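Local coordinates for protein protocadherin gamma-B3 (Homo sapiens, PDB 5K8R) that probably mediates calcium-dependent cell adhesion between neurons, here through the first four cadherin repeats of its extracellular region, at residues Arg172-Leu182 with Thr196-Asp207. Numbering follows the deposited sequence.
Sequences REEQPHHHLVL and TQIRVIVADAND. With CA (calcium ion), chain J; CA (calcium ion), chain I; CA (calcium ion), chain H.
Glu-173 and Asp-207 meet through calcium, a worked example of how a cadherin repeat joins its sheet to its metal sites. Each carboxylate bridges two ions, one oxygen to each: Glu-173 OE2 and Asp-207 OD1 bind the first, Glu-173 OE1 and Asp-207 OD2 the second. Glu-173 OE2 and Asp-207 OD1 lie 3.2 Å apart as neighbouring ligands of one ion, which probably offsets their mutual repulsion. Asp-204 OD1, at 2.6 Å, and the carbonyl of Ala-205 also hold the first ion, whose shell Glu-114 and Asp-240 complete; Glu-114 and Asp-171 serve the second. Asn-206 turns to a third calcium.

The charged contact behind this shell is a salt bridge. Arg-172 bends at chi3 (83°), bringing its NE 3.0 Å from Asp-204 OD1, in the guanidinium plane but well above that of the carboxylate; the two planes stand 88° apart. Asp-204 also has a polar partner in Glu-241, beyond the hairpin. A methionine in place of Arg-172 would probably leave Asp-204 OD1 without its N-H donor and the carboxylate less firmly oriented, though still bound to calcium.

Backbone bonds tie strands 177-182 and 196-203 into an antiparallel hairpin, reciprocal at His-178/Val-200, Leu-180/Ile-198 and Leu-182/Thr-196. Val-202 N extends the ladder to Pro-176 O at 2.8 Å, nearly straight at 177°.

Apolar contacts line the inner face, where Leu-180 CD1 meets Val-200 CG2 at 4.0 Å and Phe-148 packs on both. Val-202 CG2 touches the His-178 ring at its edge, 3.8 Å from CD2. On the other face the His-177 ring lies alongside Ile-201, NE2 3.6 Å from CD1.

The chemistry thus implies a division of labour: backbone bonds and apolar packing hold the hairpin, while carboxylates, probably neutralised largely by calcium, link its end to Asp-240 of the third repeat.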
ATOM      1  N   ARG A 172      10.581   7.917  -7.301  1.00 38.37           N
ATOM      2  CA  ARG A 172      11.277   6.673  -7.174  1.00 38.22           C
ATOM      3  C   ARG A 172      11.590   6.116  -8.520  1.00 44.38           C
ATOM      4  O   ARG A 172      12.548   5.420  -8.712  1.00 43.72           O
ATOM      5  CB  ARG A 172      10.447   5.684  -6.401  1.00 35.82           C
ATOM      6  CG  ARG A 172      11.166   4.386  -6.178  1.00 50.43           C
ATOM      7  CD  ARG A 172      10.231   3.253  -5.823  1.00 58.95           C
ATOM      8  NE  ARG A 172       9.612   2.630  -6.982  1.00 60.06           N
ATOM      9  CZ  ARG A 172      10.237   1.845  -7.842  1.00 66.38           C
ATOM     10  NH1 ARG A 172      11.505   1.569  -7.699  1.00 75.16           N
ATOM     11  NH2 ARG A 172       9.590   1.340  -8.852  1.00 68.89           N
ATOM     12  N   GLU A 173      10.754   6.442  -9.500  1.00 41.71           N
ATOM     13  CA  GLU A 173      10.966   5.963 -10.865  1.00 39.95           C
ATOM     14  C   GLU A 173      12.193   6.627 -11.487  1.00 43.77           C
ATOM     15  O   GLU A 173      12.840   6.069 -12.373  1.00 44.86           O
ATOM     16  CB  GLU A 173       9.729   6.229 -11.725  1.00 36.21           C
ATOM     17  CG  GLU A 173       8.491   5.462 -11.287  1.00 39.17           C
ATOM     18  CD  GLU A 173       7.754   6.147 -10.153  1.00 43.72           C
ATOM     19  OE1 GLU A 173       7.836   7.389 -10.052  1.00 40.97           O
ATOM     20  OE2 GLU A 173       7.092   5.442  -9.361  1.00 43.56           O
ATOM     21  N   GLU A 174      12.499   7.826 -11.005  1.00 56.98           N
ATOM     22  CA  GLU A 174      13.632   8.617 -11.466  1.00 57.00           C
ATOM     23  C   GLU A 174      14.878   8.413 -10.617  1.00 53.46           C
ATOM     24  O   GLU A 174      15.977   8.266 -11.160  1.00 45.40           O
ATOM     25  CB  GLU A 174      13.265  10.105 -11.480  1.00 61.85           C
ATOM     26  CG  GLU A 174      14.385  11.029 -11.937  1.00 74.17           C
ATOM     27  CD  GLU A 174      14.599  10.997 -13.440  1.00 98.41           C
ATOM     28  OE1 GLU A 174      13.750  10.421 -14.153  1.00109.18           O
ATOM     29  OE2 GLU A 174      15.616  11.552 -13.907  1.00106.73           O
ATOM     30  N   GLN A 175      14.732   8.396  -9.293  1.00 58.03           N
ATOM     31  CA  GLN A 175      15.855   8.200  -8.387  1.00 51.52           C
ATOM     32  C   GLN A 175      15.359   7.594  -7.081  1.00 41.36           C
ATOM     33  O   GLN A 175      14.694   8.277  -6.290  1.00 37.57           O
ATOM     34  CB  GLN A 175      16.580   9.523  -8.134  1.00 46.06           C
ATOM     35  CG  GLN A 175      17.897   9.381  -7.390  1.00 53.37           C
ATOM     36  CD  GLN A 175      18.648  10.693  -7.284  1.00 70.80           C
ATOM     37  OE1 GLN A 175      18.243  11.704  -7.858  1.00 74.32           O
ATOM     38  NE2 GLN A 175      19.753  10.685  -6.545  1.00 70.13           N
ATOM     39  N   PRO A 176      15.650   6.315  -6.821  1.00 47.27           N
ATOM     40  CA  PRO A 176      15.117   5.665  -5.615  1.00 52.40           C
ATOM     41  C   PRO A 176      15.906   5.945  -4.346  1.00 58.59           C
ATOM     42  O   PRO A 176      15.423   5.605  -3.257  1.00 70.87           O
ATOM     43  CB  PRO A 176      15.181   4.176  -5.976  1.00 51.15           C
ATOM     44  CG  PRO A 176      16.351   4.082  -6.896  1.00 45.86           C
ATOM     45  CD  PRO A 176      16.376   5.370  -7.687  1.00 46.79           C
ATOM     46  N   HIS A 177      17.093   6.540  -4.440  1.00 49.57           N
ATOM     47  CA  HIS A 177      17.923   6.785  -3.269  1.00 41.37           C
ATOM     48  C   HIS A 177      18.610   8.136  -3.392  1.00 48.97           C
ATOM     49  O   HIS A 177      19.013   8.539  -4.486  1.00 59.98           O
ATOM     50  CB  HIS A 177      18.976   5.682  -3.088  1.00 50.75           C
ATOM     51  CG  HIS A 177      18.397   4.325  -2.843  1.00 70.42           C
ATOM     52  ND1 HIS A 177      17.870   3.546  -3.851  1.00 77.55           N
ATOM     53  CD2 HIS A 177      18.260   3.606  -1.704  1.00 76.79           C
ATOM     54  CE1 HIS A 177      17.434   2.407  -3.343  1.00 78.38           C
ATOM     55  NE2 HIS A 177      17.660   2.418  -2.042  1.00 74.63           N
ATOM     56  N   HIS A 178      18.740   8.826  -2.261  1.00 41.00           N
ATOM     57  CA  HIS A 178      19.465  10.087  -2.175  1.00 41.51           C
ATOM     58  C   HIS A 178      20.429  10.005  -1.003  1.00 39.68           C
ATOM     59  O   HIS A 178      20.032   9.620   0.099  1.00 41.05           O
ATOM     60  CB  HIS A 178      18.509  11.273  -1.998  1.00 37.87           C
ATOM     61  CG  HIS A 178      17.523  11.429  -3.113  1.00 41.61           C
ATOM     62  ND1 HIS A 178      17.749  12.248  -4.198  1.00 49.30           N
ATOM     63  CD2 HIS A 178      16.307  10.868  -3.312  1.00 38.75           C
ATOM     64  CE1 HIS A 178      16.714  12.186  -5.017  1.00 41.04           C
ATOM     65  NE2 HIS A 178      15.825  11.355  -4.503  1.00 41.09           N
ATOM     66  N   HIS A 179      21.689  10.360  -1.237  1.00 43.91           N
ATOM     67  CA  HIS A 179      22.737  10.250  -0.227  1.00 38.83           C
ATOM     68  C   HIS A 179      23.111  11.649   0.251  1.00 40.56           C
ATOM     69  O   HIS A 179      23.732  12.420  -0.488  1.00 35.61           O
ATOM     70  CB  HIS A 179      23.948   9.506  -0.784  1.00 46.11           C
ATOM     71  CG  HIS A 179      23.645   8.103  -1.210  1.00 57.04           C
ATOM     72  ND1 HIS A 179      23.666   7.039  -0.334  1.00 57.70           N
ATOM     73  CD2 HIS A 179      23.303   7.590  -2.415  1.00 50.37           C
ATOM     74  CE1 HIS A 179      23.355   5.931  -0.982  1.00 53.23           C
ATOM     75  NE2 HIS A 179      23.130   6.238  -2.246  1.00 57.51           N
ATOM     76  N   LEU A 180      22.736  11.965   1.487  1.00 34.29           N
ATOM     77  CA  LEU A 180      22.968  13.271   2.084  1.00 31.08           C
ATOM     78  C   LEU A 180      24.042  13.178   3.161  1.00 39.06           C
ATOM     79  O   LEU A 180      24.288  12.114   3.736  1.00 37.18           O
ATOM     80  CB  LEU A 180      21.676  13.831   2.686  1.00 26.33           C
ATOM     81  CG  LEU A 180      20.422  13.740   1.816  1.00 30.99           C
ATOM     82  CD1 LEU A 180      19.218  14.312   2.548  1.00 31.69           C
ATOM     83  CD2 LEU A 180      20.637  14.450   0.492  1.00 27.17           C
ATOM     84  N   VAL A 181      24.678  14.316   3.430  1.00 32.44           N
ATOM     85  CA  VAL A 181      25.729  14.422   4.434  1.00 27.66           C
ATOM     86  C   VAL A 181      25.343  15.518   5.417  1.00 32.27           C
ATOM     87  O   VAL A 181      25.002  16.634   5.008  1.00 31.67           O
ATOM     88  CB  VAL A 181      27.100  14.714   3.797  1.00 31.99           C
ATOM     89  CG1 VAL A 181      28.178  14.782   4.866  1.00 33.83           C
ATOM     90  CG2 VAL A 181      27.441  13.658   2.756  1.00 31.25           C
ATOM     91  N   LEU A 182      25.424  15.223   6.696  1.00 30.49           N
ATOM     92  CA  LEU A 182      25.102  16.143   7.749  1.00 30.66           C
ATOM     93  C   LEU A 182      26.301  16.346   8.635  1.00 34.35           C
ATOM     94  O   LEU A 182      26.932  15.422   9.042  1.00 39.97           O
ATOM     95  CB  LEU A 182      23.962  15.575   8.565  1.00 28.84           C
ATOM     96  CG  LEU A 182      23.409  16.247   9.794  1.00 27.83           C
ATOM     97  CD1 LEU A 182      22.823  17.573   9.428  1.00 26.96           C
ATOM     98  CD2 LEU A 182      22.407  15.425  10.528  1.00 29.37           C
ATOM     99  N   THR A 196      27.642  12.617   9.677  1.00 38.30           N
ATOM    100  CA  THR A 196      26.826  11.422   9.536  1.00 27.56           C
ATOM    101  C   THR A 196      26.196  11.435   8.152  1.00 38.36           C
ATOM    102  O   THR A 196      25.963  12.498   7.571  1.00 26.95           O
ATOM    103  CB  THR A 196      25.739  11.333  10.618  1.00 31.88           C
ATOM    104  OG1 THR A 196      24.986  10.126  10.448  1.00 31.54           O
ATOM    105  CG2 THR A 196      24.799  12.528  10.537  1.00 30.51           C
ATOM    106  N   GLN A 197      25.935  10.247   7.620  1.00 37.08           N
ATOM    107  CA  GLN A 197      25.362  10.097   6.291  1.00 29.72           C
ATOM    108  C   GLN A 197      23.913   9.644   6.400  1.00 28.53           C
ATOM    109  O   GLN A 197      23.579   8.788   7.224  1.00 42.80           O
ATOM    110  CB  GLN A 197      26.169   9.101   5.455  1.00 31.53           C
ATOM    111  CG  GLN A 197      27.570   9.588   5.114  1.00 32.72           C
ATOM    112  CD  GLN A 197      28.353   8.585   4.292  1.00 50.28           C
ATOM    113  OE1 GLN A 197      27.968   7.422   4.178  1.00 55.45           O
ATOM    114  NE2 GLN A 197      29.461   9.032   3.712  1.00 64.25           N
ATOM    115  N   ILE A 198      23.056  10.230   5.570  1.00 27.77           N
ATOM    116  CA  ILE A 198      21.626   9.943   5.570  1.00 27.08           C
ATOM    117  C   ILE A 198      21.273   9.375   4.204  1.00 35.95           C
ATOM    118  O   ILE A 198      21.343  10.086   3.193  1.00 36.91           O
ATOM    119  CB  ILE A 198      20.788  11.188   5.881  1.00 32.95           C
ATOM    120  CG1 ILE A 198      21.222  11.807   7.210  1.00 24.72           C
ATOM    121  CG2 ILE A 198      19.307  10.837   5.912  1.00 33.26           C
ATOM    122  CD1 ILE A 198      20.552  13.128   7.511  1.00 41.70           C
ATOM    123  N   ARG A 199      20.897   8.100   4.167  1.00 41.14           N
ATOM    124  CA  ARG A 199      20.452   7.448   2.939  1.00 36.54           C
ATOM    125  C   ARG A 199      18.929   7.509   2.902  1.00 36.00           C
ATOM    126  O   ARG A 199      18.246   6.693   3.527  1.00 36.95           O
ATOM    127  CB  ARG A 199      20.960   6.012   2.856  1.00 31.25           C
ATOM    128  CG  ARG A 199      20.412   5.241   1.661  1.00 54.39           C
ATOM    129  CD  ARG A 199      21.168   3.943   1.403  1.00 68.97           C
ATOM    130  NE  ARG A 199      21.200   3.066   2.570  1.00 72.53           N
ATOM    131  CZ  ARG A 199      22.270   2.880   3.335  1.00 73.76           C
ATOM    132  NH1 ARG A 199      23.404   3.510   3.057  1.00 76.65           N
ATOM    133  NH2 ARG A 199      22.209   2.062   4.377  1.00 61.98           N
ATOM    134  N   VAL A 200      18.401   8.490   2.178  1.00 35.62           N
ATOM    135  CA  VAL A 200      16.964   8.609   1.966  1.00 34.06           C
ATOM    136  C   VAL A 200      16.548   7.605   0.901  1.00 50.84           C
ATOM    137  O   VAL A 200      16.975   7.697  -0.255  1.00 56.41           O
ATOM    138  CB  VAL A 200      16.580  10.037   1.556  1.00 26.68           C
ATOM    139  CG1 VAL A 200      15.092  10.117   1.247  1.00 28.32           C
ATOM    140  CG2 VAL A 200      16.962  11.025   2.647  1.00 25.44           C
ATOM    141  N   ILE A 201      15.721   6.640   1.289  1.00 54.15           N
ATOM    142  CA  ILE A 201      15.177   5.650   0.368  1.00 52.52           C
ATOM    143  C   ILE A 201      13.754   6.066   0.022  1.00 38.94           C
ATOM    144  O   ILE A 201      12.914   6.245   0.913  1.00 38.14           O
ATOM    145  CB  ILE A 201      15.224   4.235   0.968  1.00 58.95           C
ATOM    146  CG1 ILE A 201      14.788   3.195  -0.067  1.00 64.28           C
ATOM    147  CG2 ILE A 201      14.380   4.157   2.231  1.00 64.00           C
ATOM    148  CD1 ILE A 201      15.098   1.768   0.334  1.00 75.68           C
ATOM    149  N   VAL A 202      13.486   6.234  -1.270  1.00 32.81           N
ATOM    150  CA  VAL A 202      12.200   6.743  -1.735  1.00 42.94           C
ATOM    151  C   VAL A 202      11.201   5.590  -1.758  1.00 40.37           C
ATOM    152  O   VAL A 202      11.333   4.658  -2.554  1.00 49.60           O
ATOM    153  CB  VAL A 202      12.321   7.399  -3.116  1.00 34.24           C
ATOM    154  CG1 VAL A 202      11.007   8.057  -3.509  1.00 41.14           C
ATOM    155  CG2 VAL A 202      13.457   8.411  -3.123  1.00 34.24           C
ATOM    156  N   ALA A 203      10.198   5.654  -0.886  1.00 37.84           N
ATOM    157  CA  ALA A 203       9.154   4.640  -0.875  1.00 38.83           C
ATOM    158  C   ALA A 203       8.243   4.804  -2.085  1.00 48.05           C
ATOM    159  O   ALA A 203       7.881   5.921  -2.465  1.00 50.60           O
ATOM    160  CB  ALA A 203       8.340   4.725   0.415  1.00 28.47           C
ATOM    161  N   ASP A 204       7.866   3.678  -2.687  1.00 54.17           N
ATOM    162  CA  ASP A 204       7.085   3.697  -3.916  1.00 36.45           C
ATOM    163  C   ASP A 204       5.634   4.069  -3.644  1.00 36.95           C
ATOM    164  O   ASP A 204       5.047   3.663  -2.638  1.00 44.89           O
ATOM    165  CB  ASP A 204       7.140   2.334  -4.607  1.00 37.00           C
ATOM    166  CG  ASP A 204       6.409   2.326  -5.939  1.00 53.59           C
ATOM    167  OD1 ASP A 204       6.641   3.245  -6.754  1.00 42.31           O
ATOM    168  OD2 ASP A 204       5.599   1.405  -6.168  1.00 54.90           O
ATOM    169  N   ALA A 205       5.058   4.844  -4.558  1.00 43.29           N
ATOM    170  CA  ALA A 205       3.635   5.131  -4.576  1.00 49.32           C
ATOM    171  C   ALA A 205       3.057   4.707  -5.919  1.00 49.25           C
ATOM    172  O   ALA A 205       3.767   4.618  -6.924  1.00 44.06           O
ATOM    173  CB  ALA A 205       3.357   6.617  -4.327  1.00 46.54           C
ATOM    174  N   ASN A 206       1.753   4.441  -5.929  1.00 43.66           N
ATOM    175  CA  ASN A 206       1.077   3.975  -7.139  1.00 40.57           C
ATOM    176  C   ASN A 206       0.653   5.162  -8.008  1.00 44.12           C
ATOM    177  O   ASN A 206      -0.525   5.395  -8.275  1.00 53.32           O
ATOM    178  CB  ASN A 206      -0.117   3.101  -6.774  1.00 36.24           C
ATOM    179  CG  ASN A 206      -0.633   2.303  -7.954  1.00 48.70           C
ATOM    180  OD1 ASN A 206       0.134   1.638  -8.649  1.00 41.17           O
ATOM    181  ND2 ASN A 206      -1.934   2.380  -8.196  1.00 63.27           N
ATOM    182  N   ASP A 207       1.654   5.918  -8.457  1.00 41.52           N
ATOM    183  CA  ASP A 207       1.431   7.096  -9.282  1.00 39.40           C
ATOM    184  C   ASP A 207       1.575   6.810 -10.772  1.00 40.25           C
ATOM    185  O   ASP A 207       1.625   7.752 -11.571  1.00 45.54           O
ATOM    186  CB  ASP A 207       2.386   8.220  -8.868  1.00 39.84           C
ATOM    187  CG  ASP A 207       3.828   7.757  -8.753  1.00 50.17           C
ATOM    188  OD1 ASP A 207       4.192   6.743  -9.385  1.00 49.98           O
ATOM    189  OD2 ASP A 207       4.604   8.416  -8.029  1.00 56.35           O
TER
HETATM  190 CA    CA J 509       5.717   5.097  -8.308  1.00 44.64          CA
HETATM  191 CA    CA I 508       6.680   8.588  -9.433  1.00 51.61          CA
HETATM  192 CA    CA H 507       1.027   1.208 -10.841  1.00 42.80          CA
HETATM  193  O   HOH W   1       6.749  11.080  -9.312  1.00 38.44           O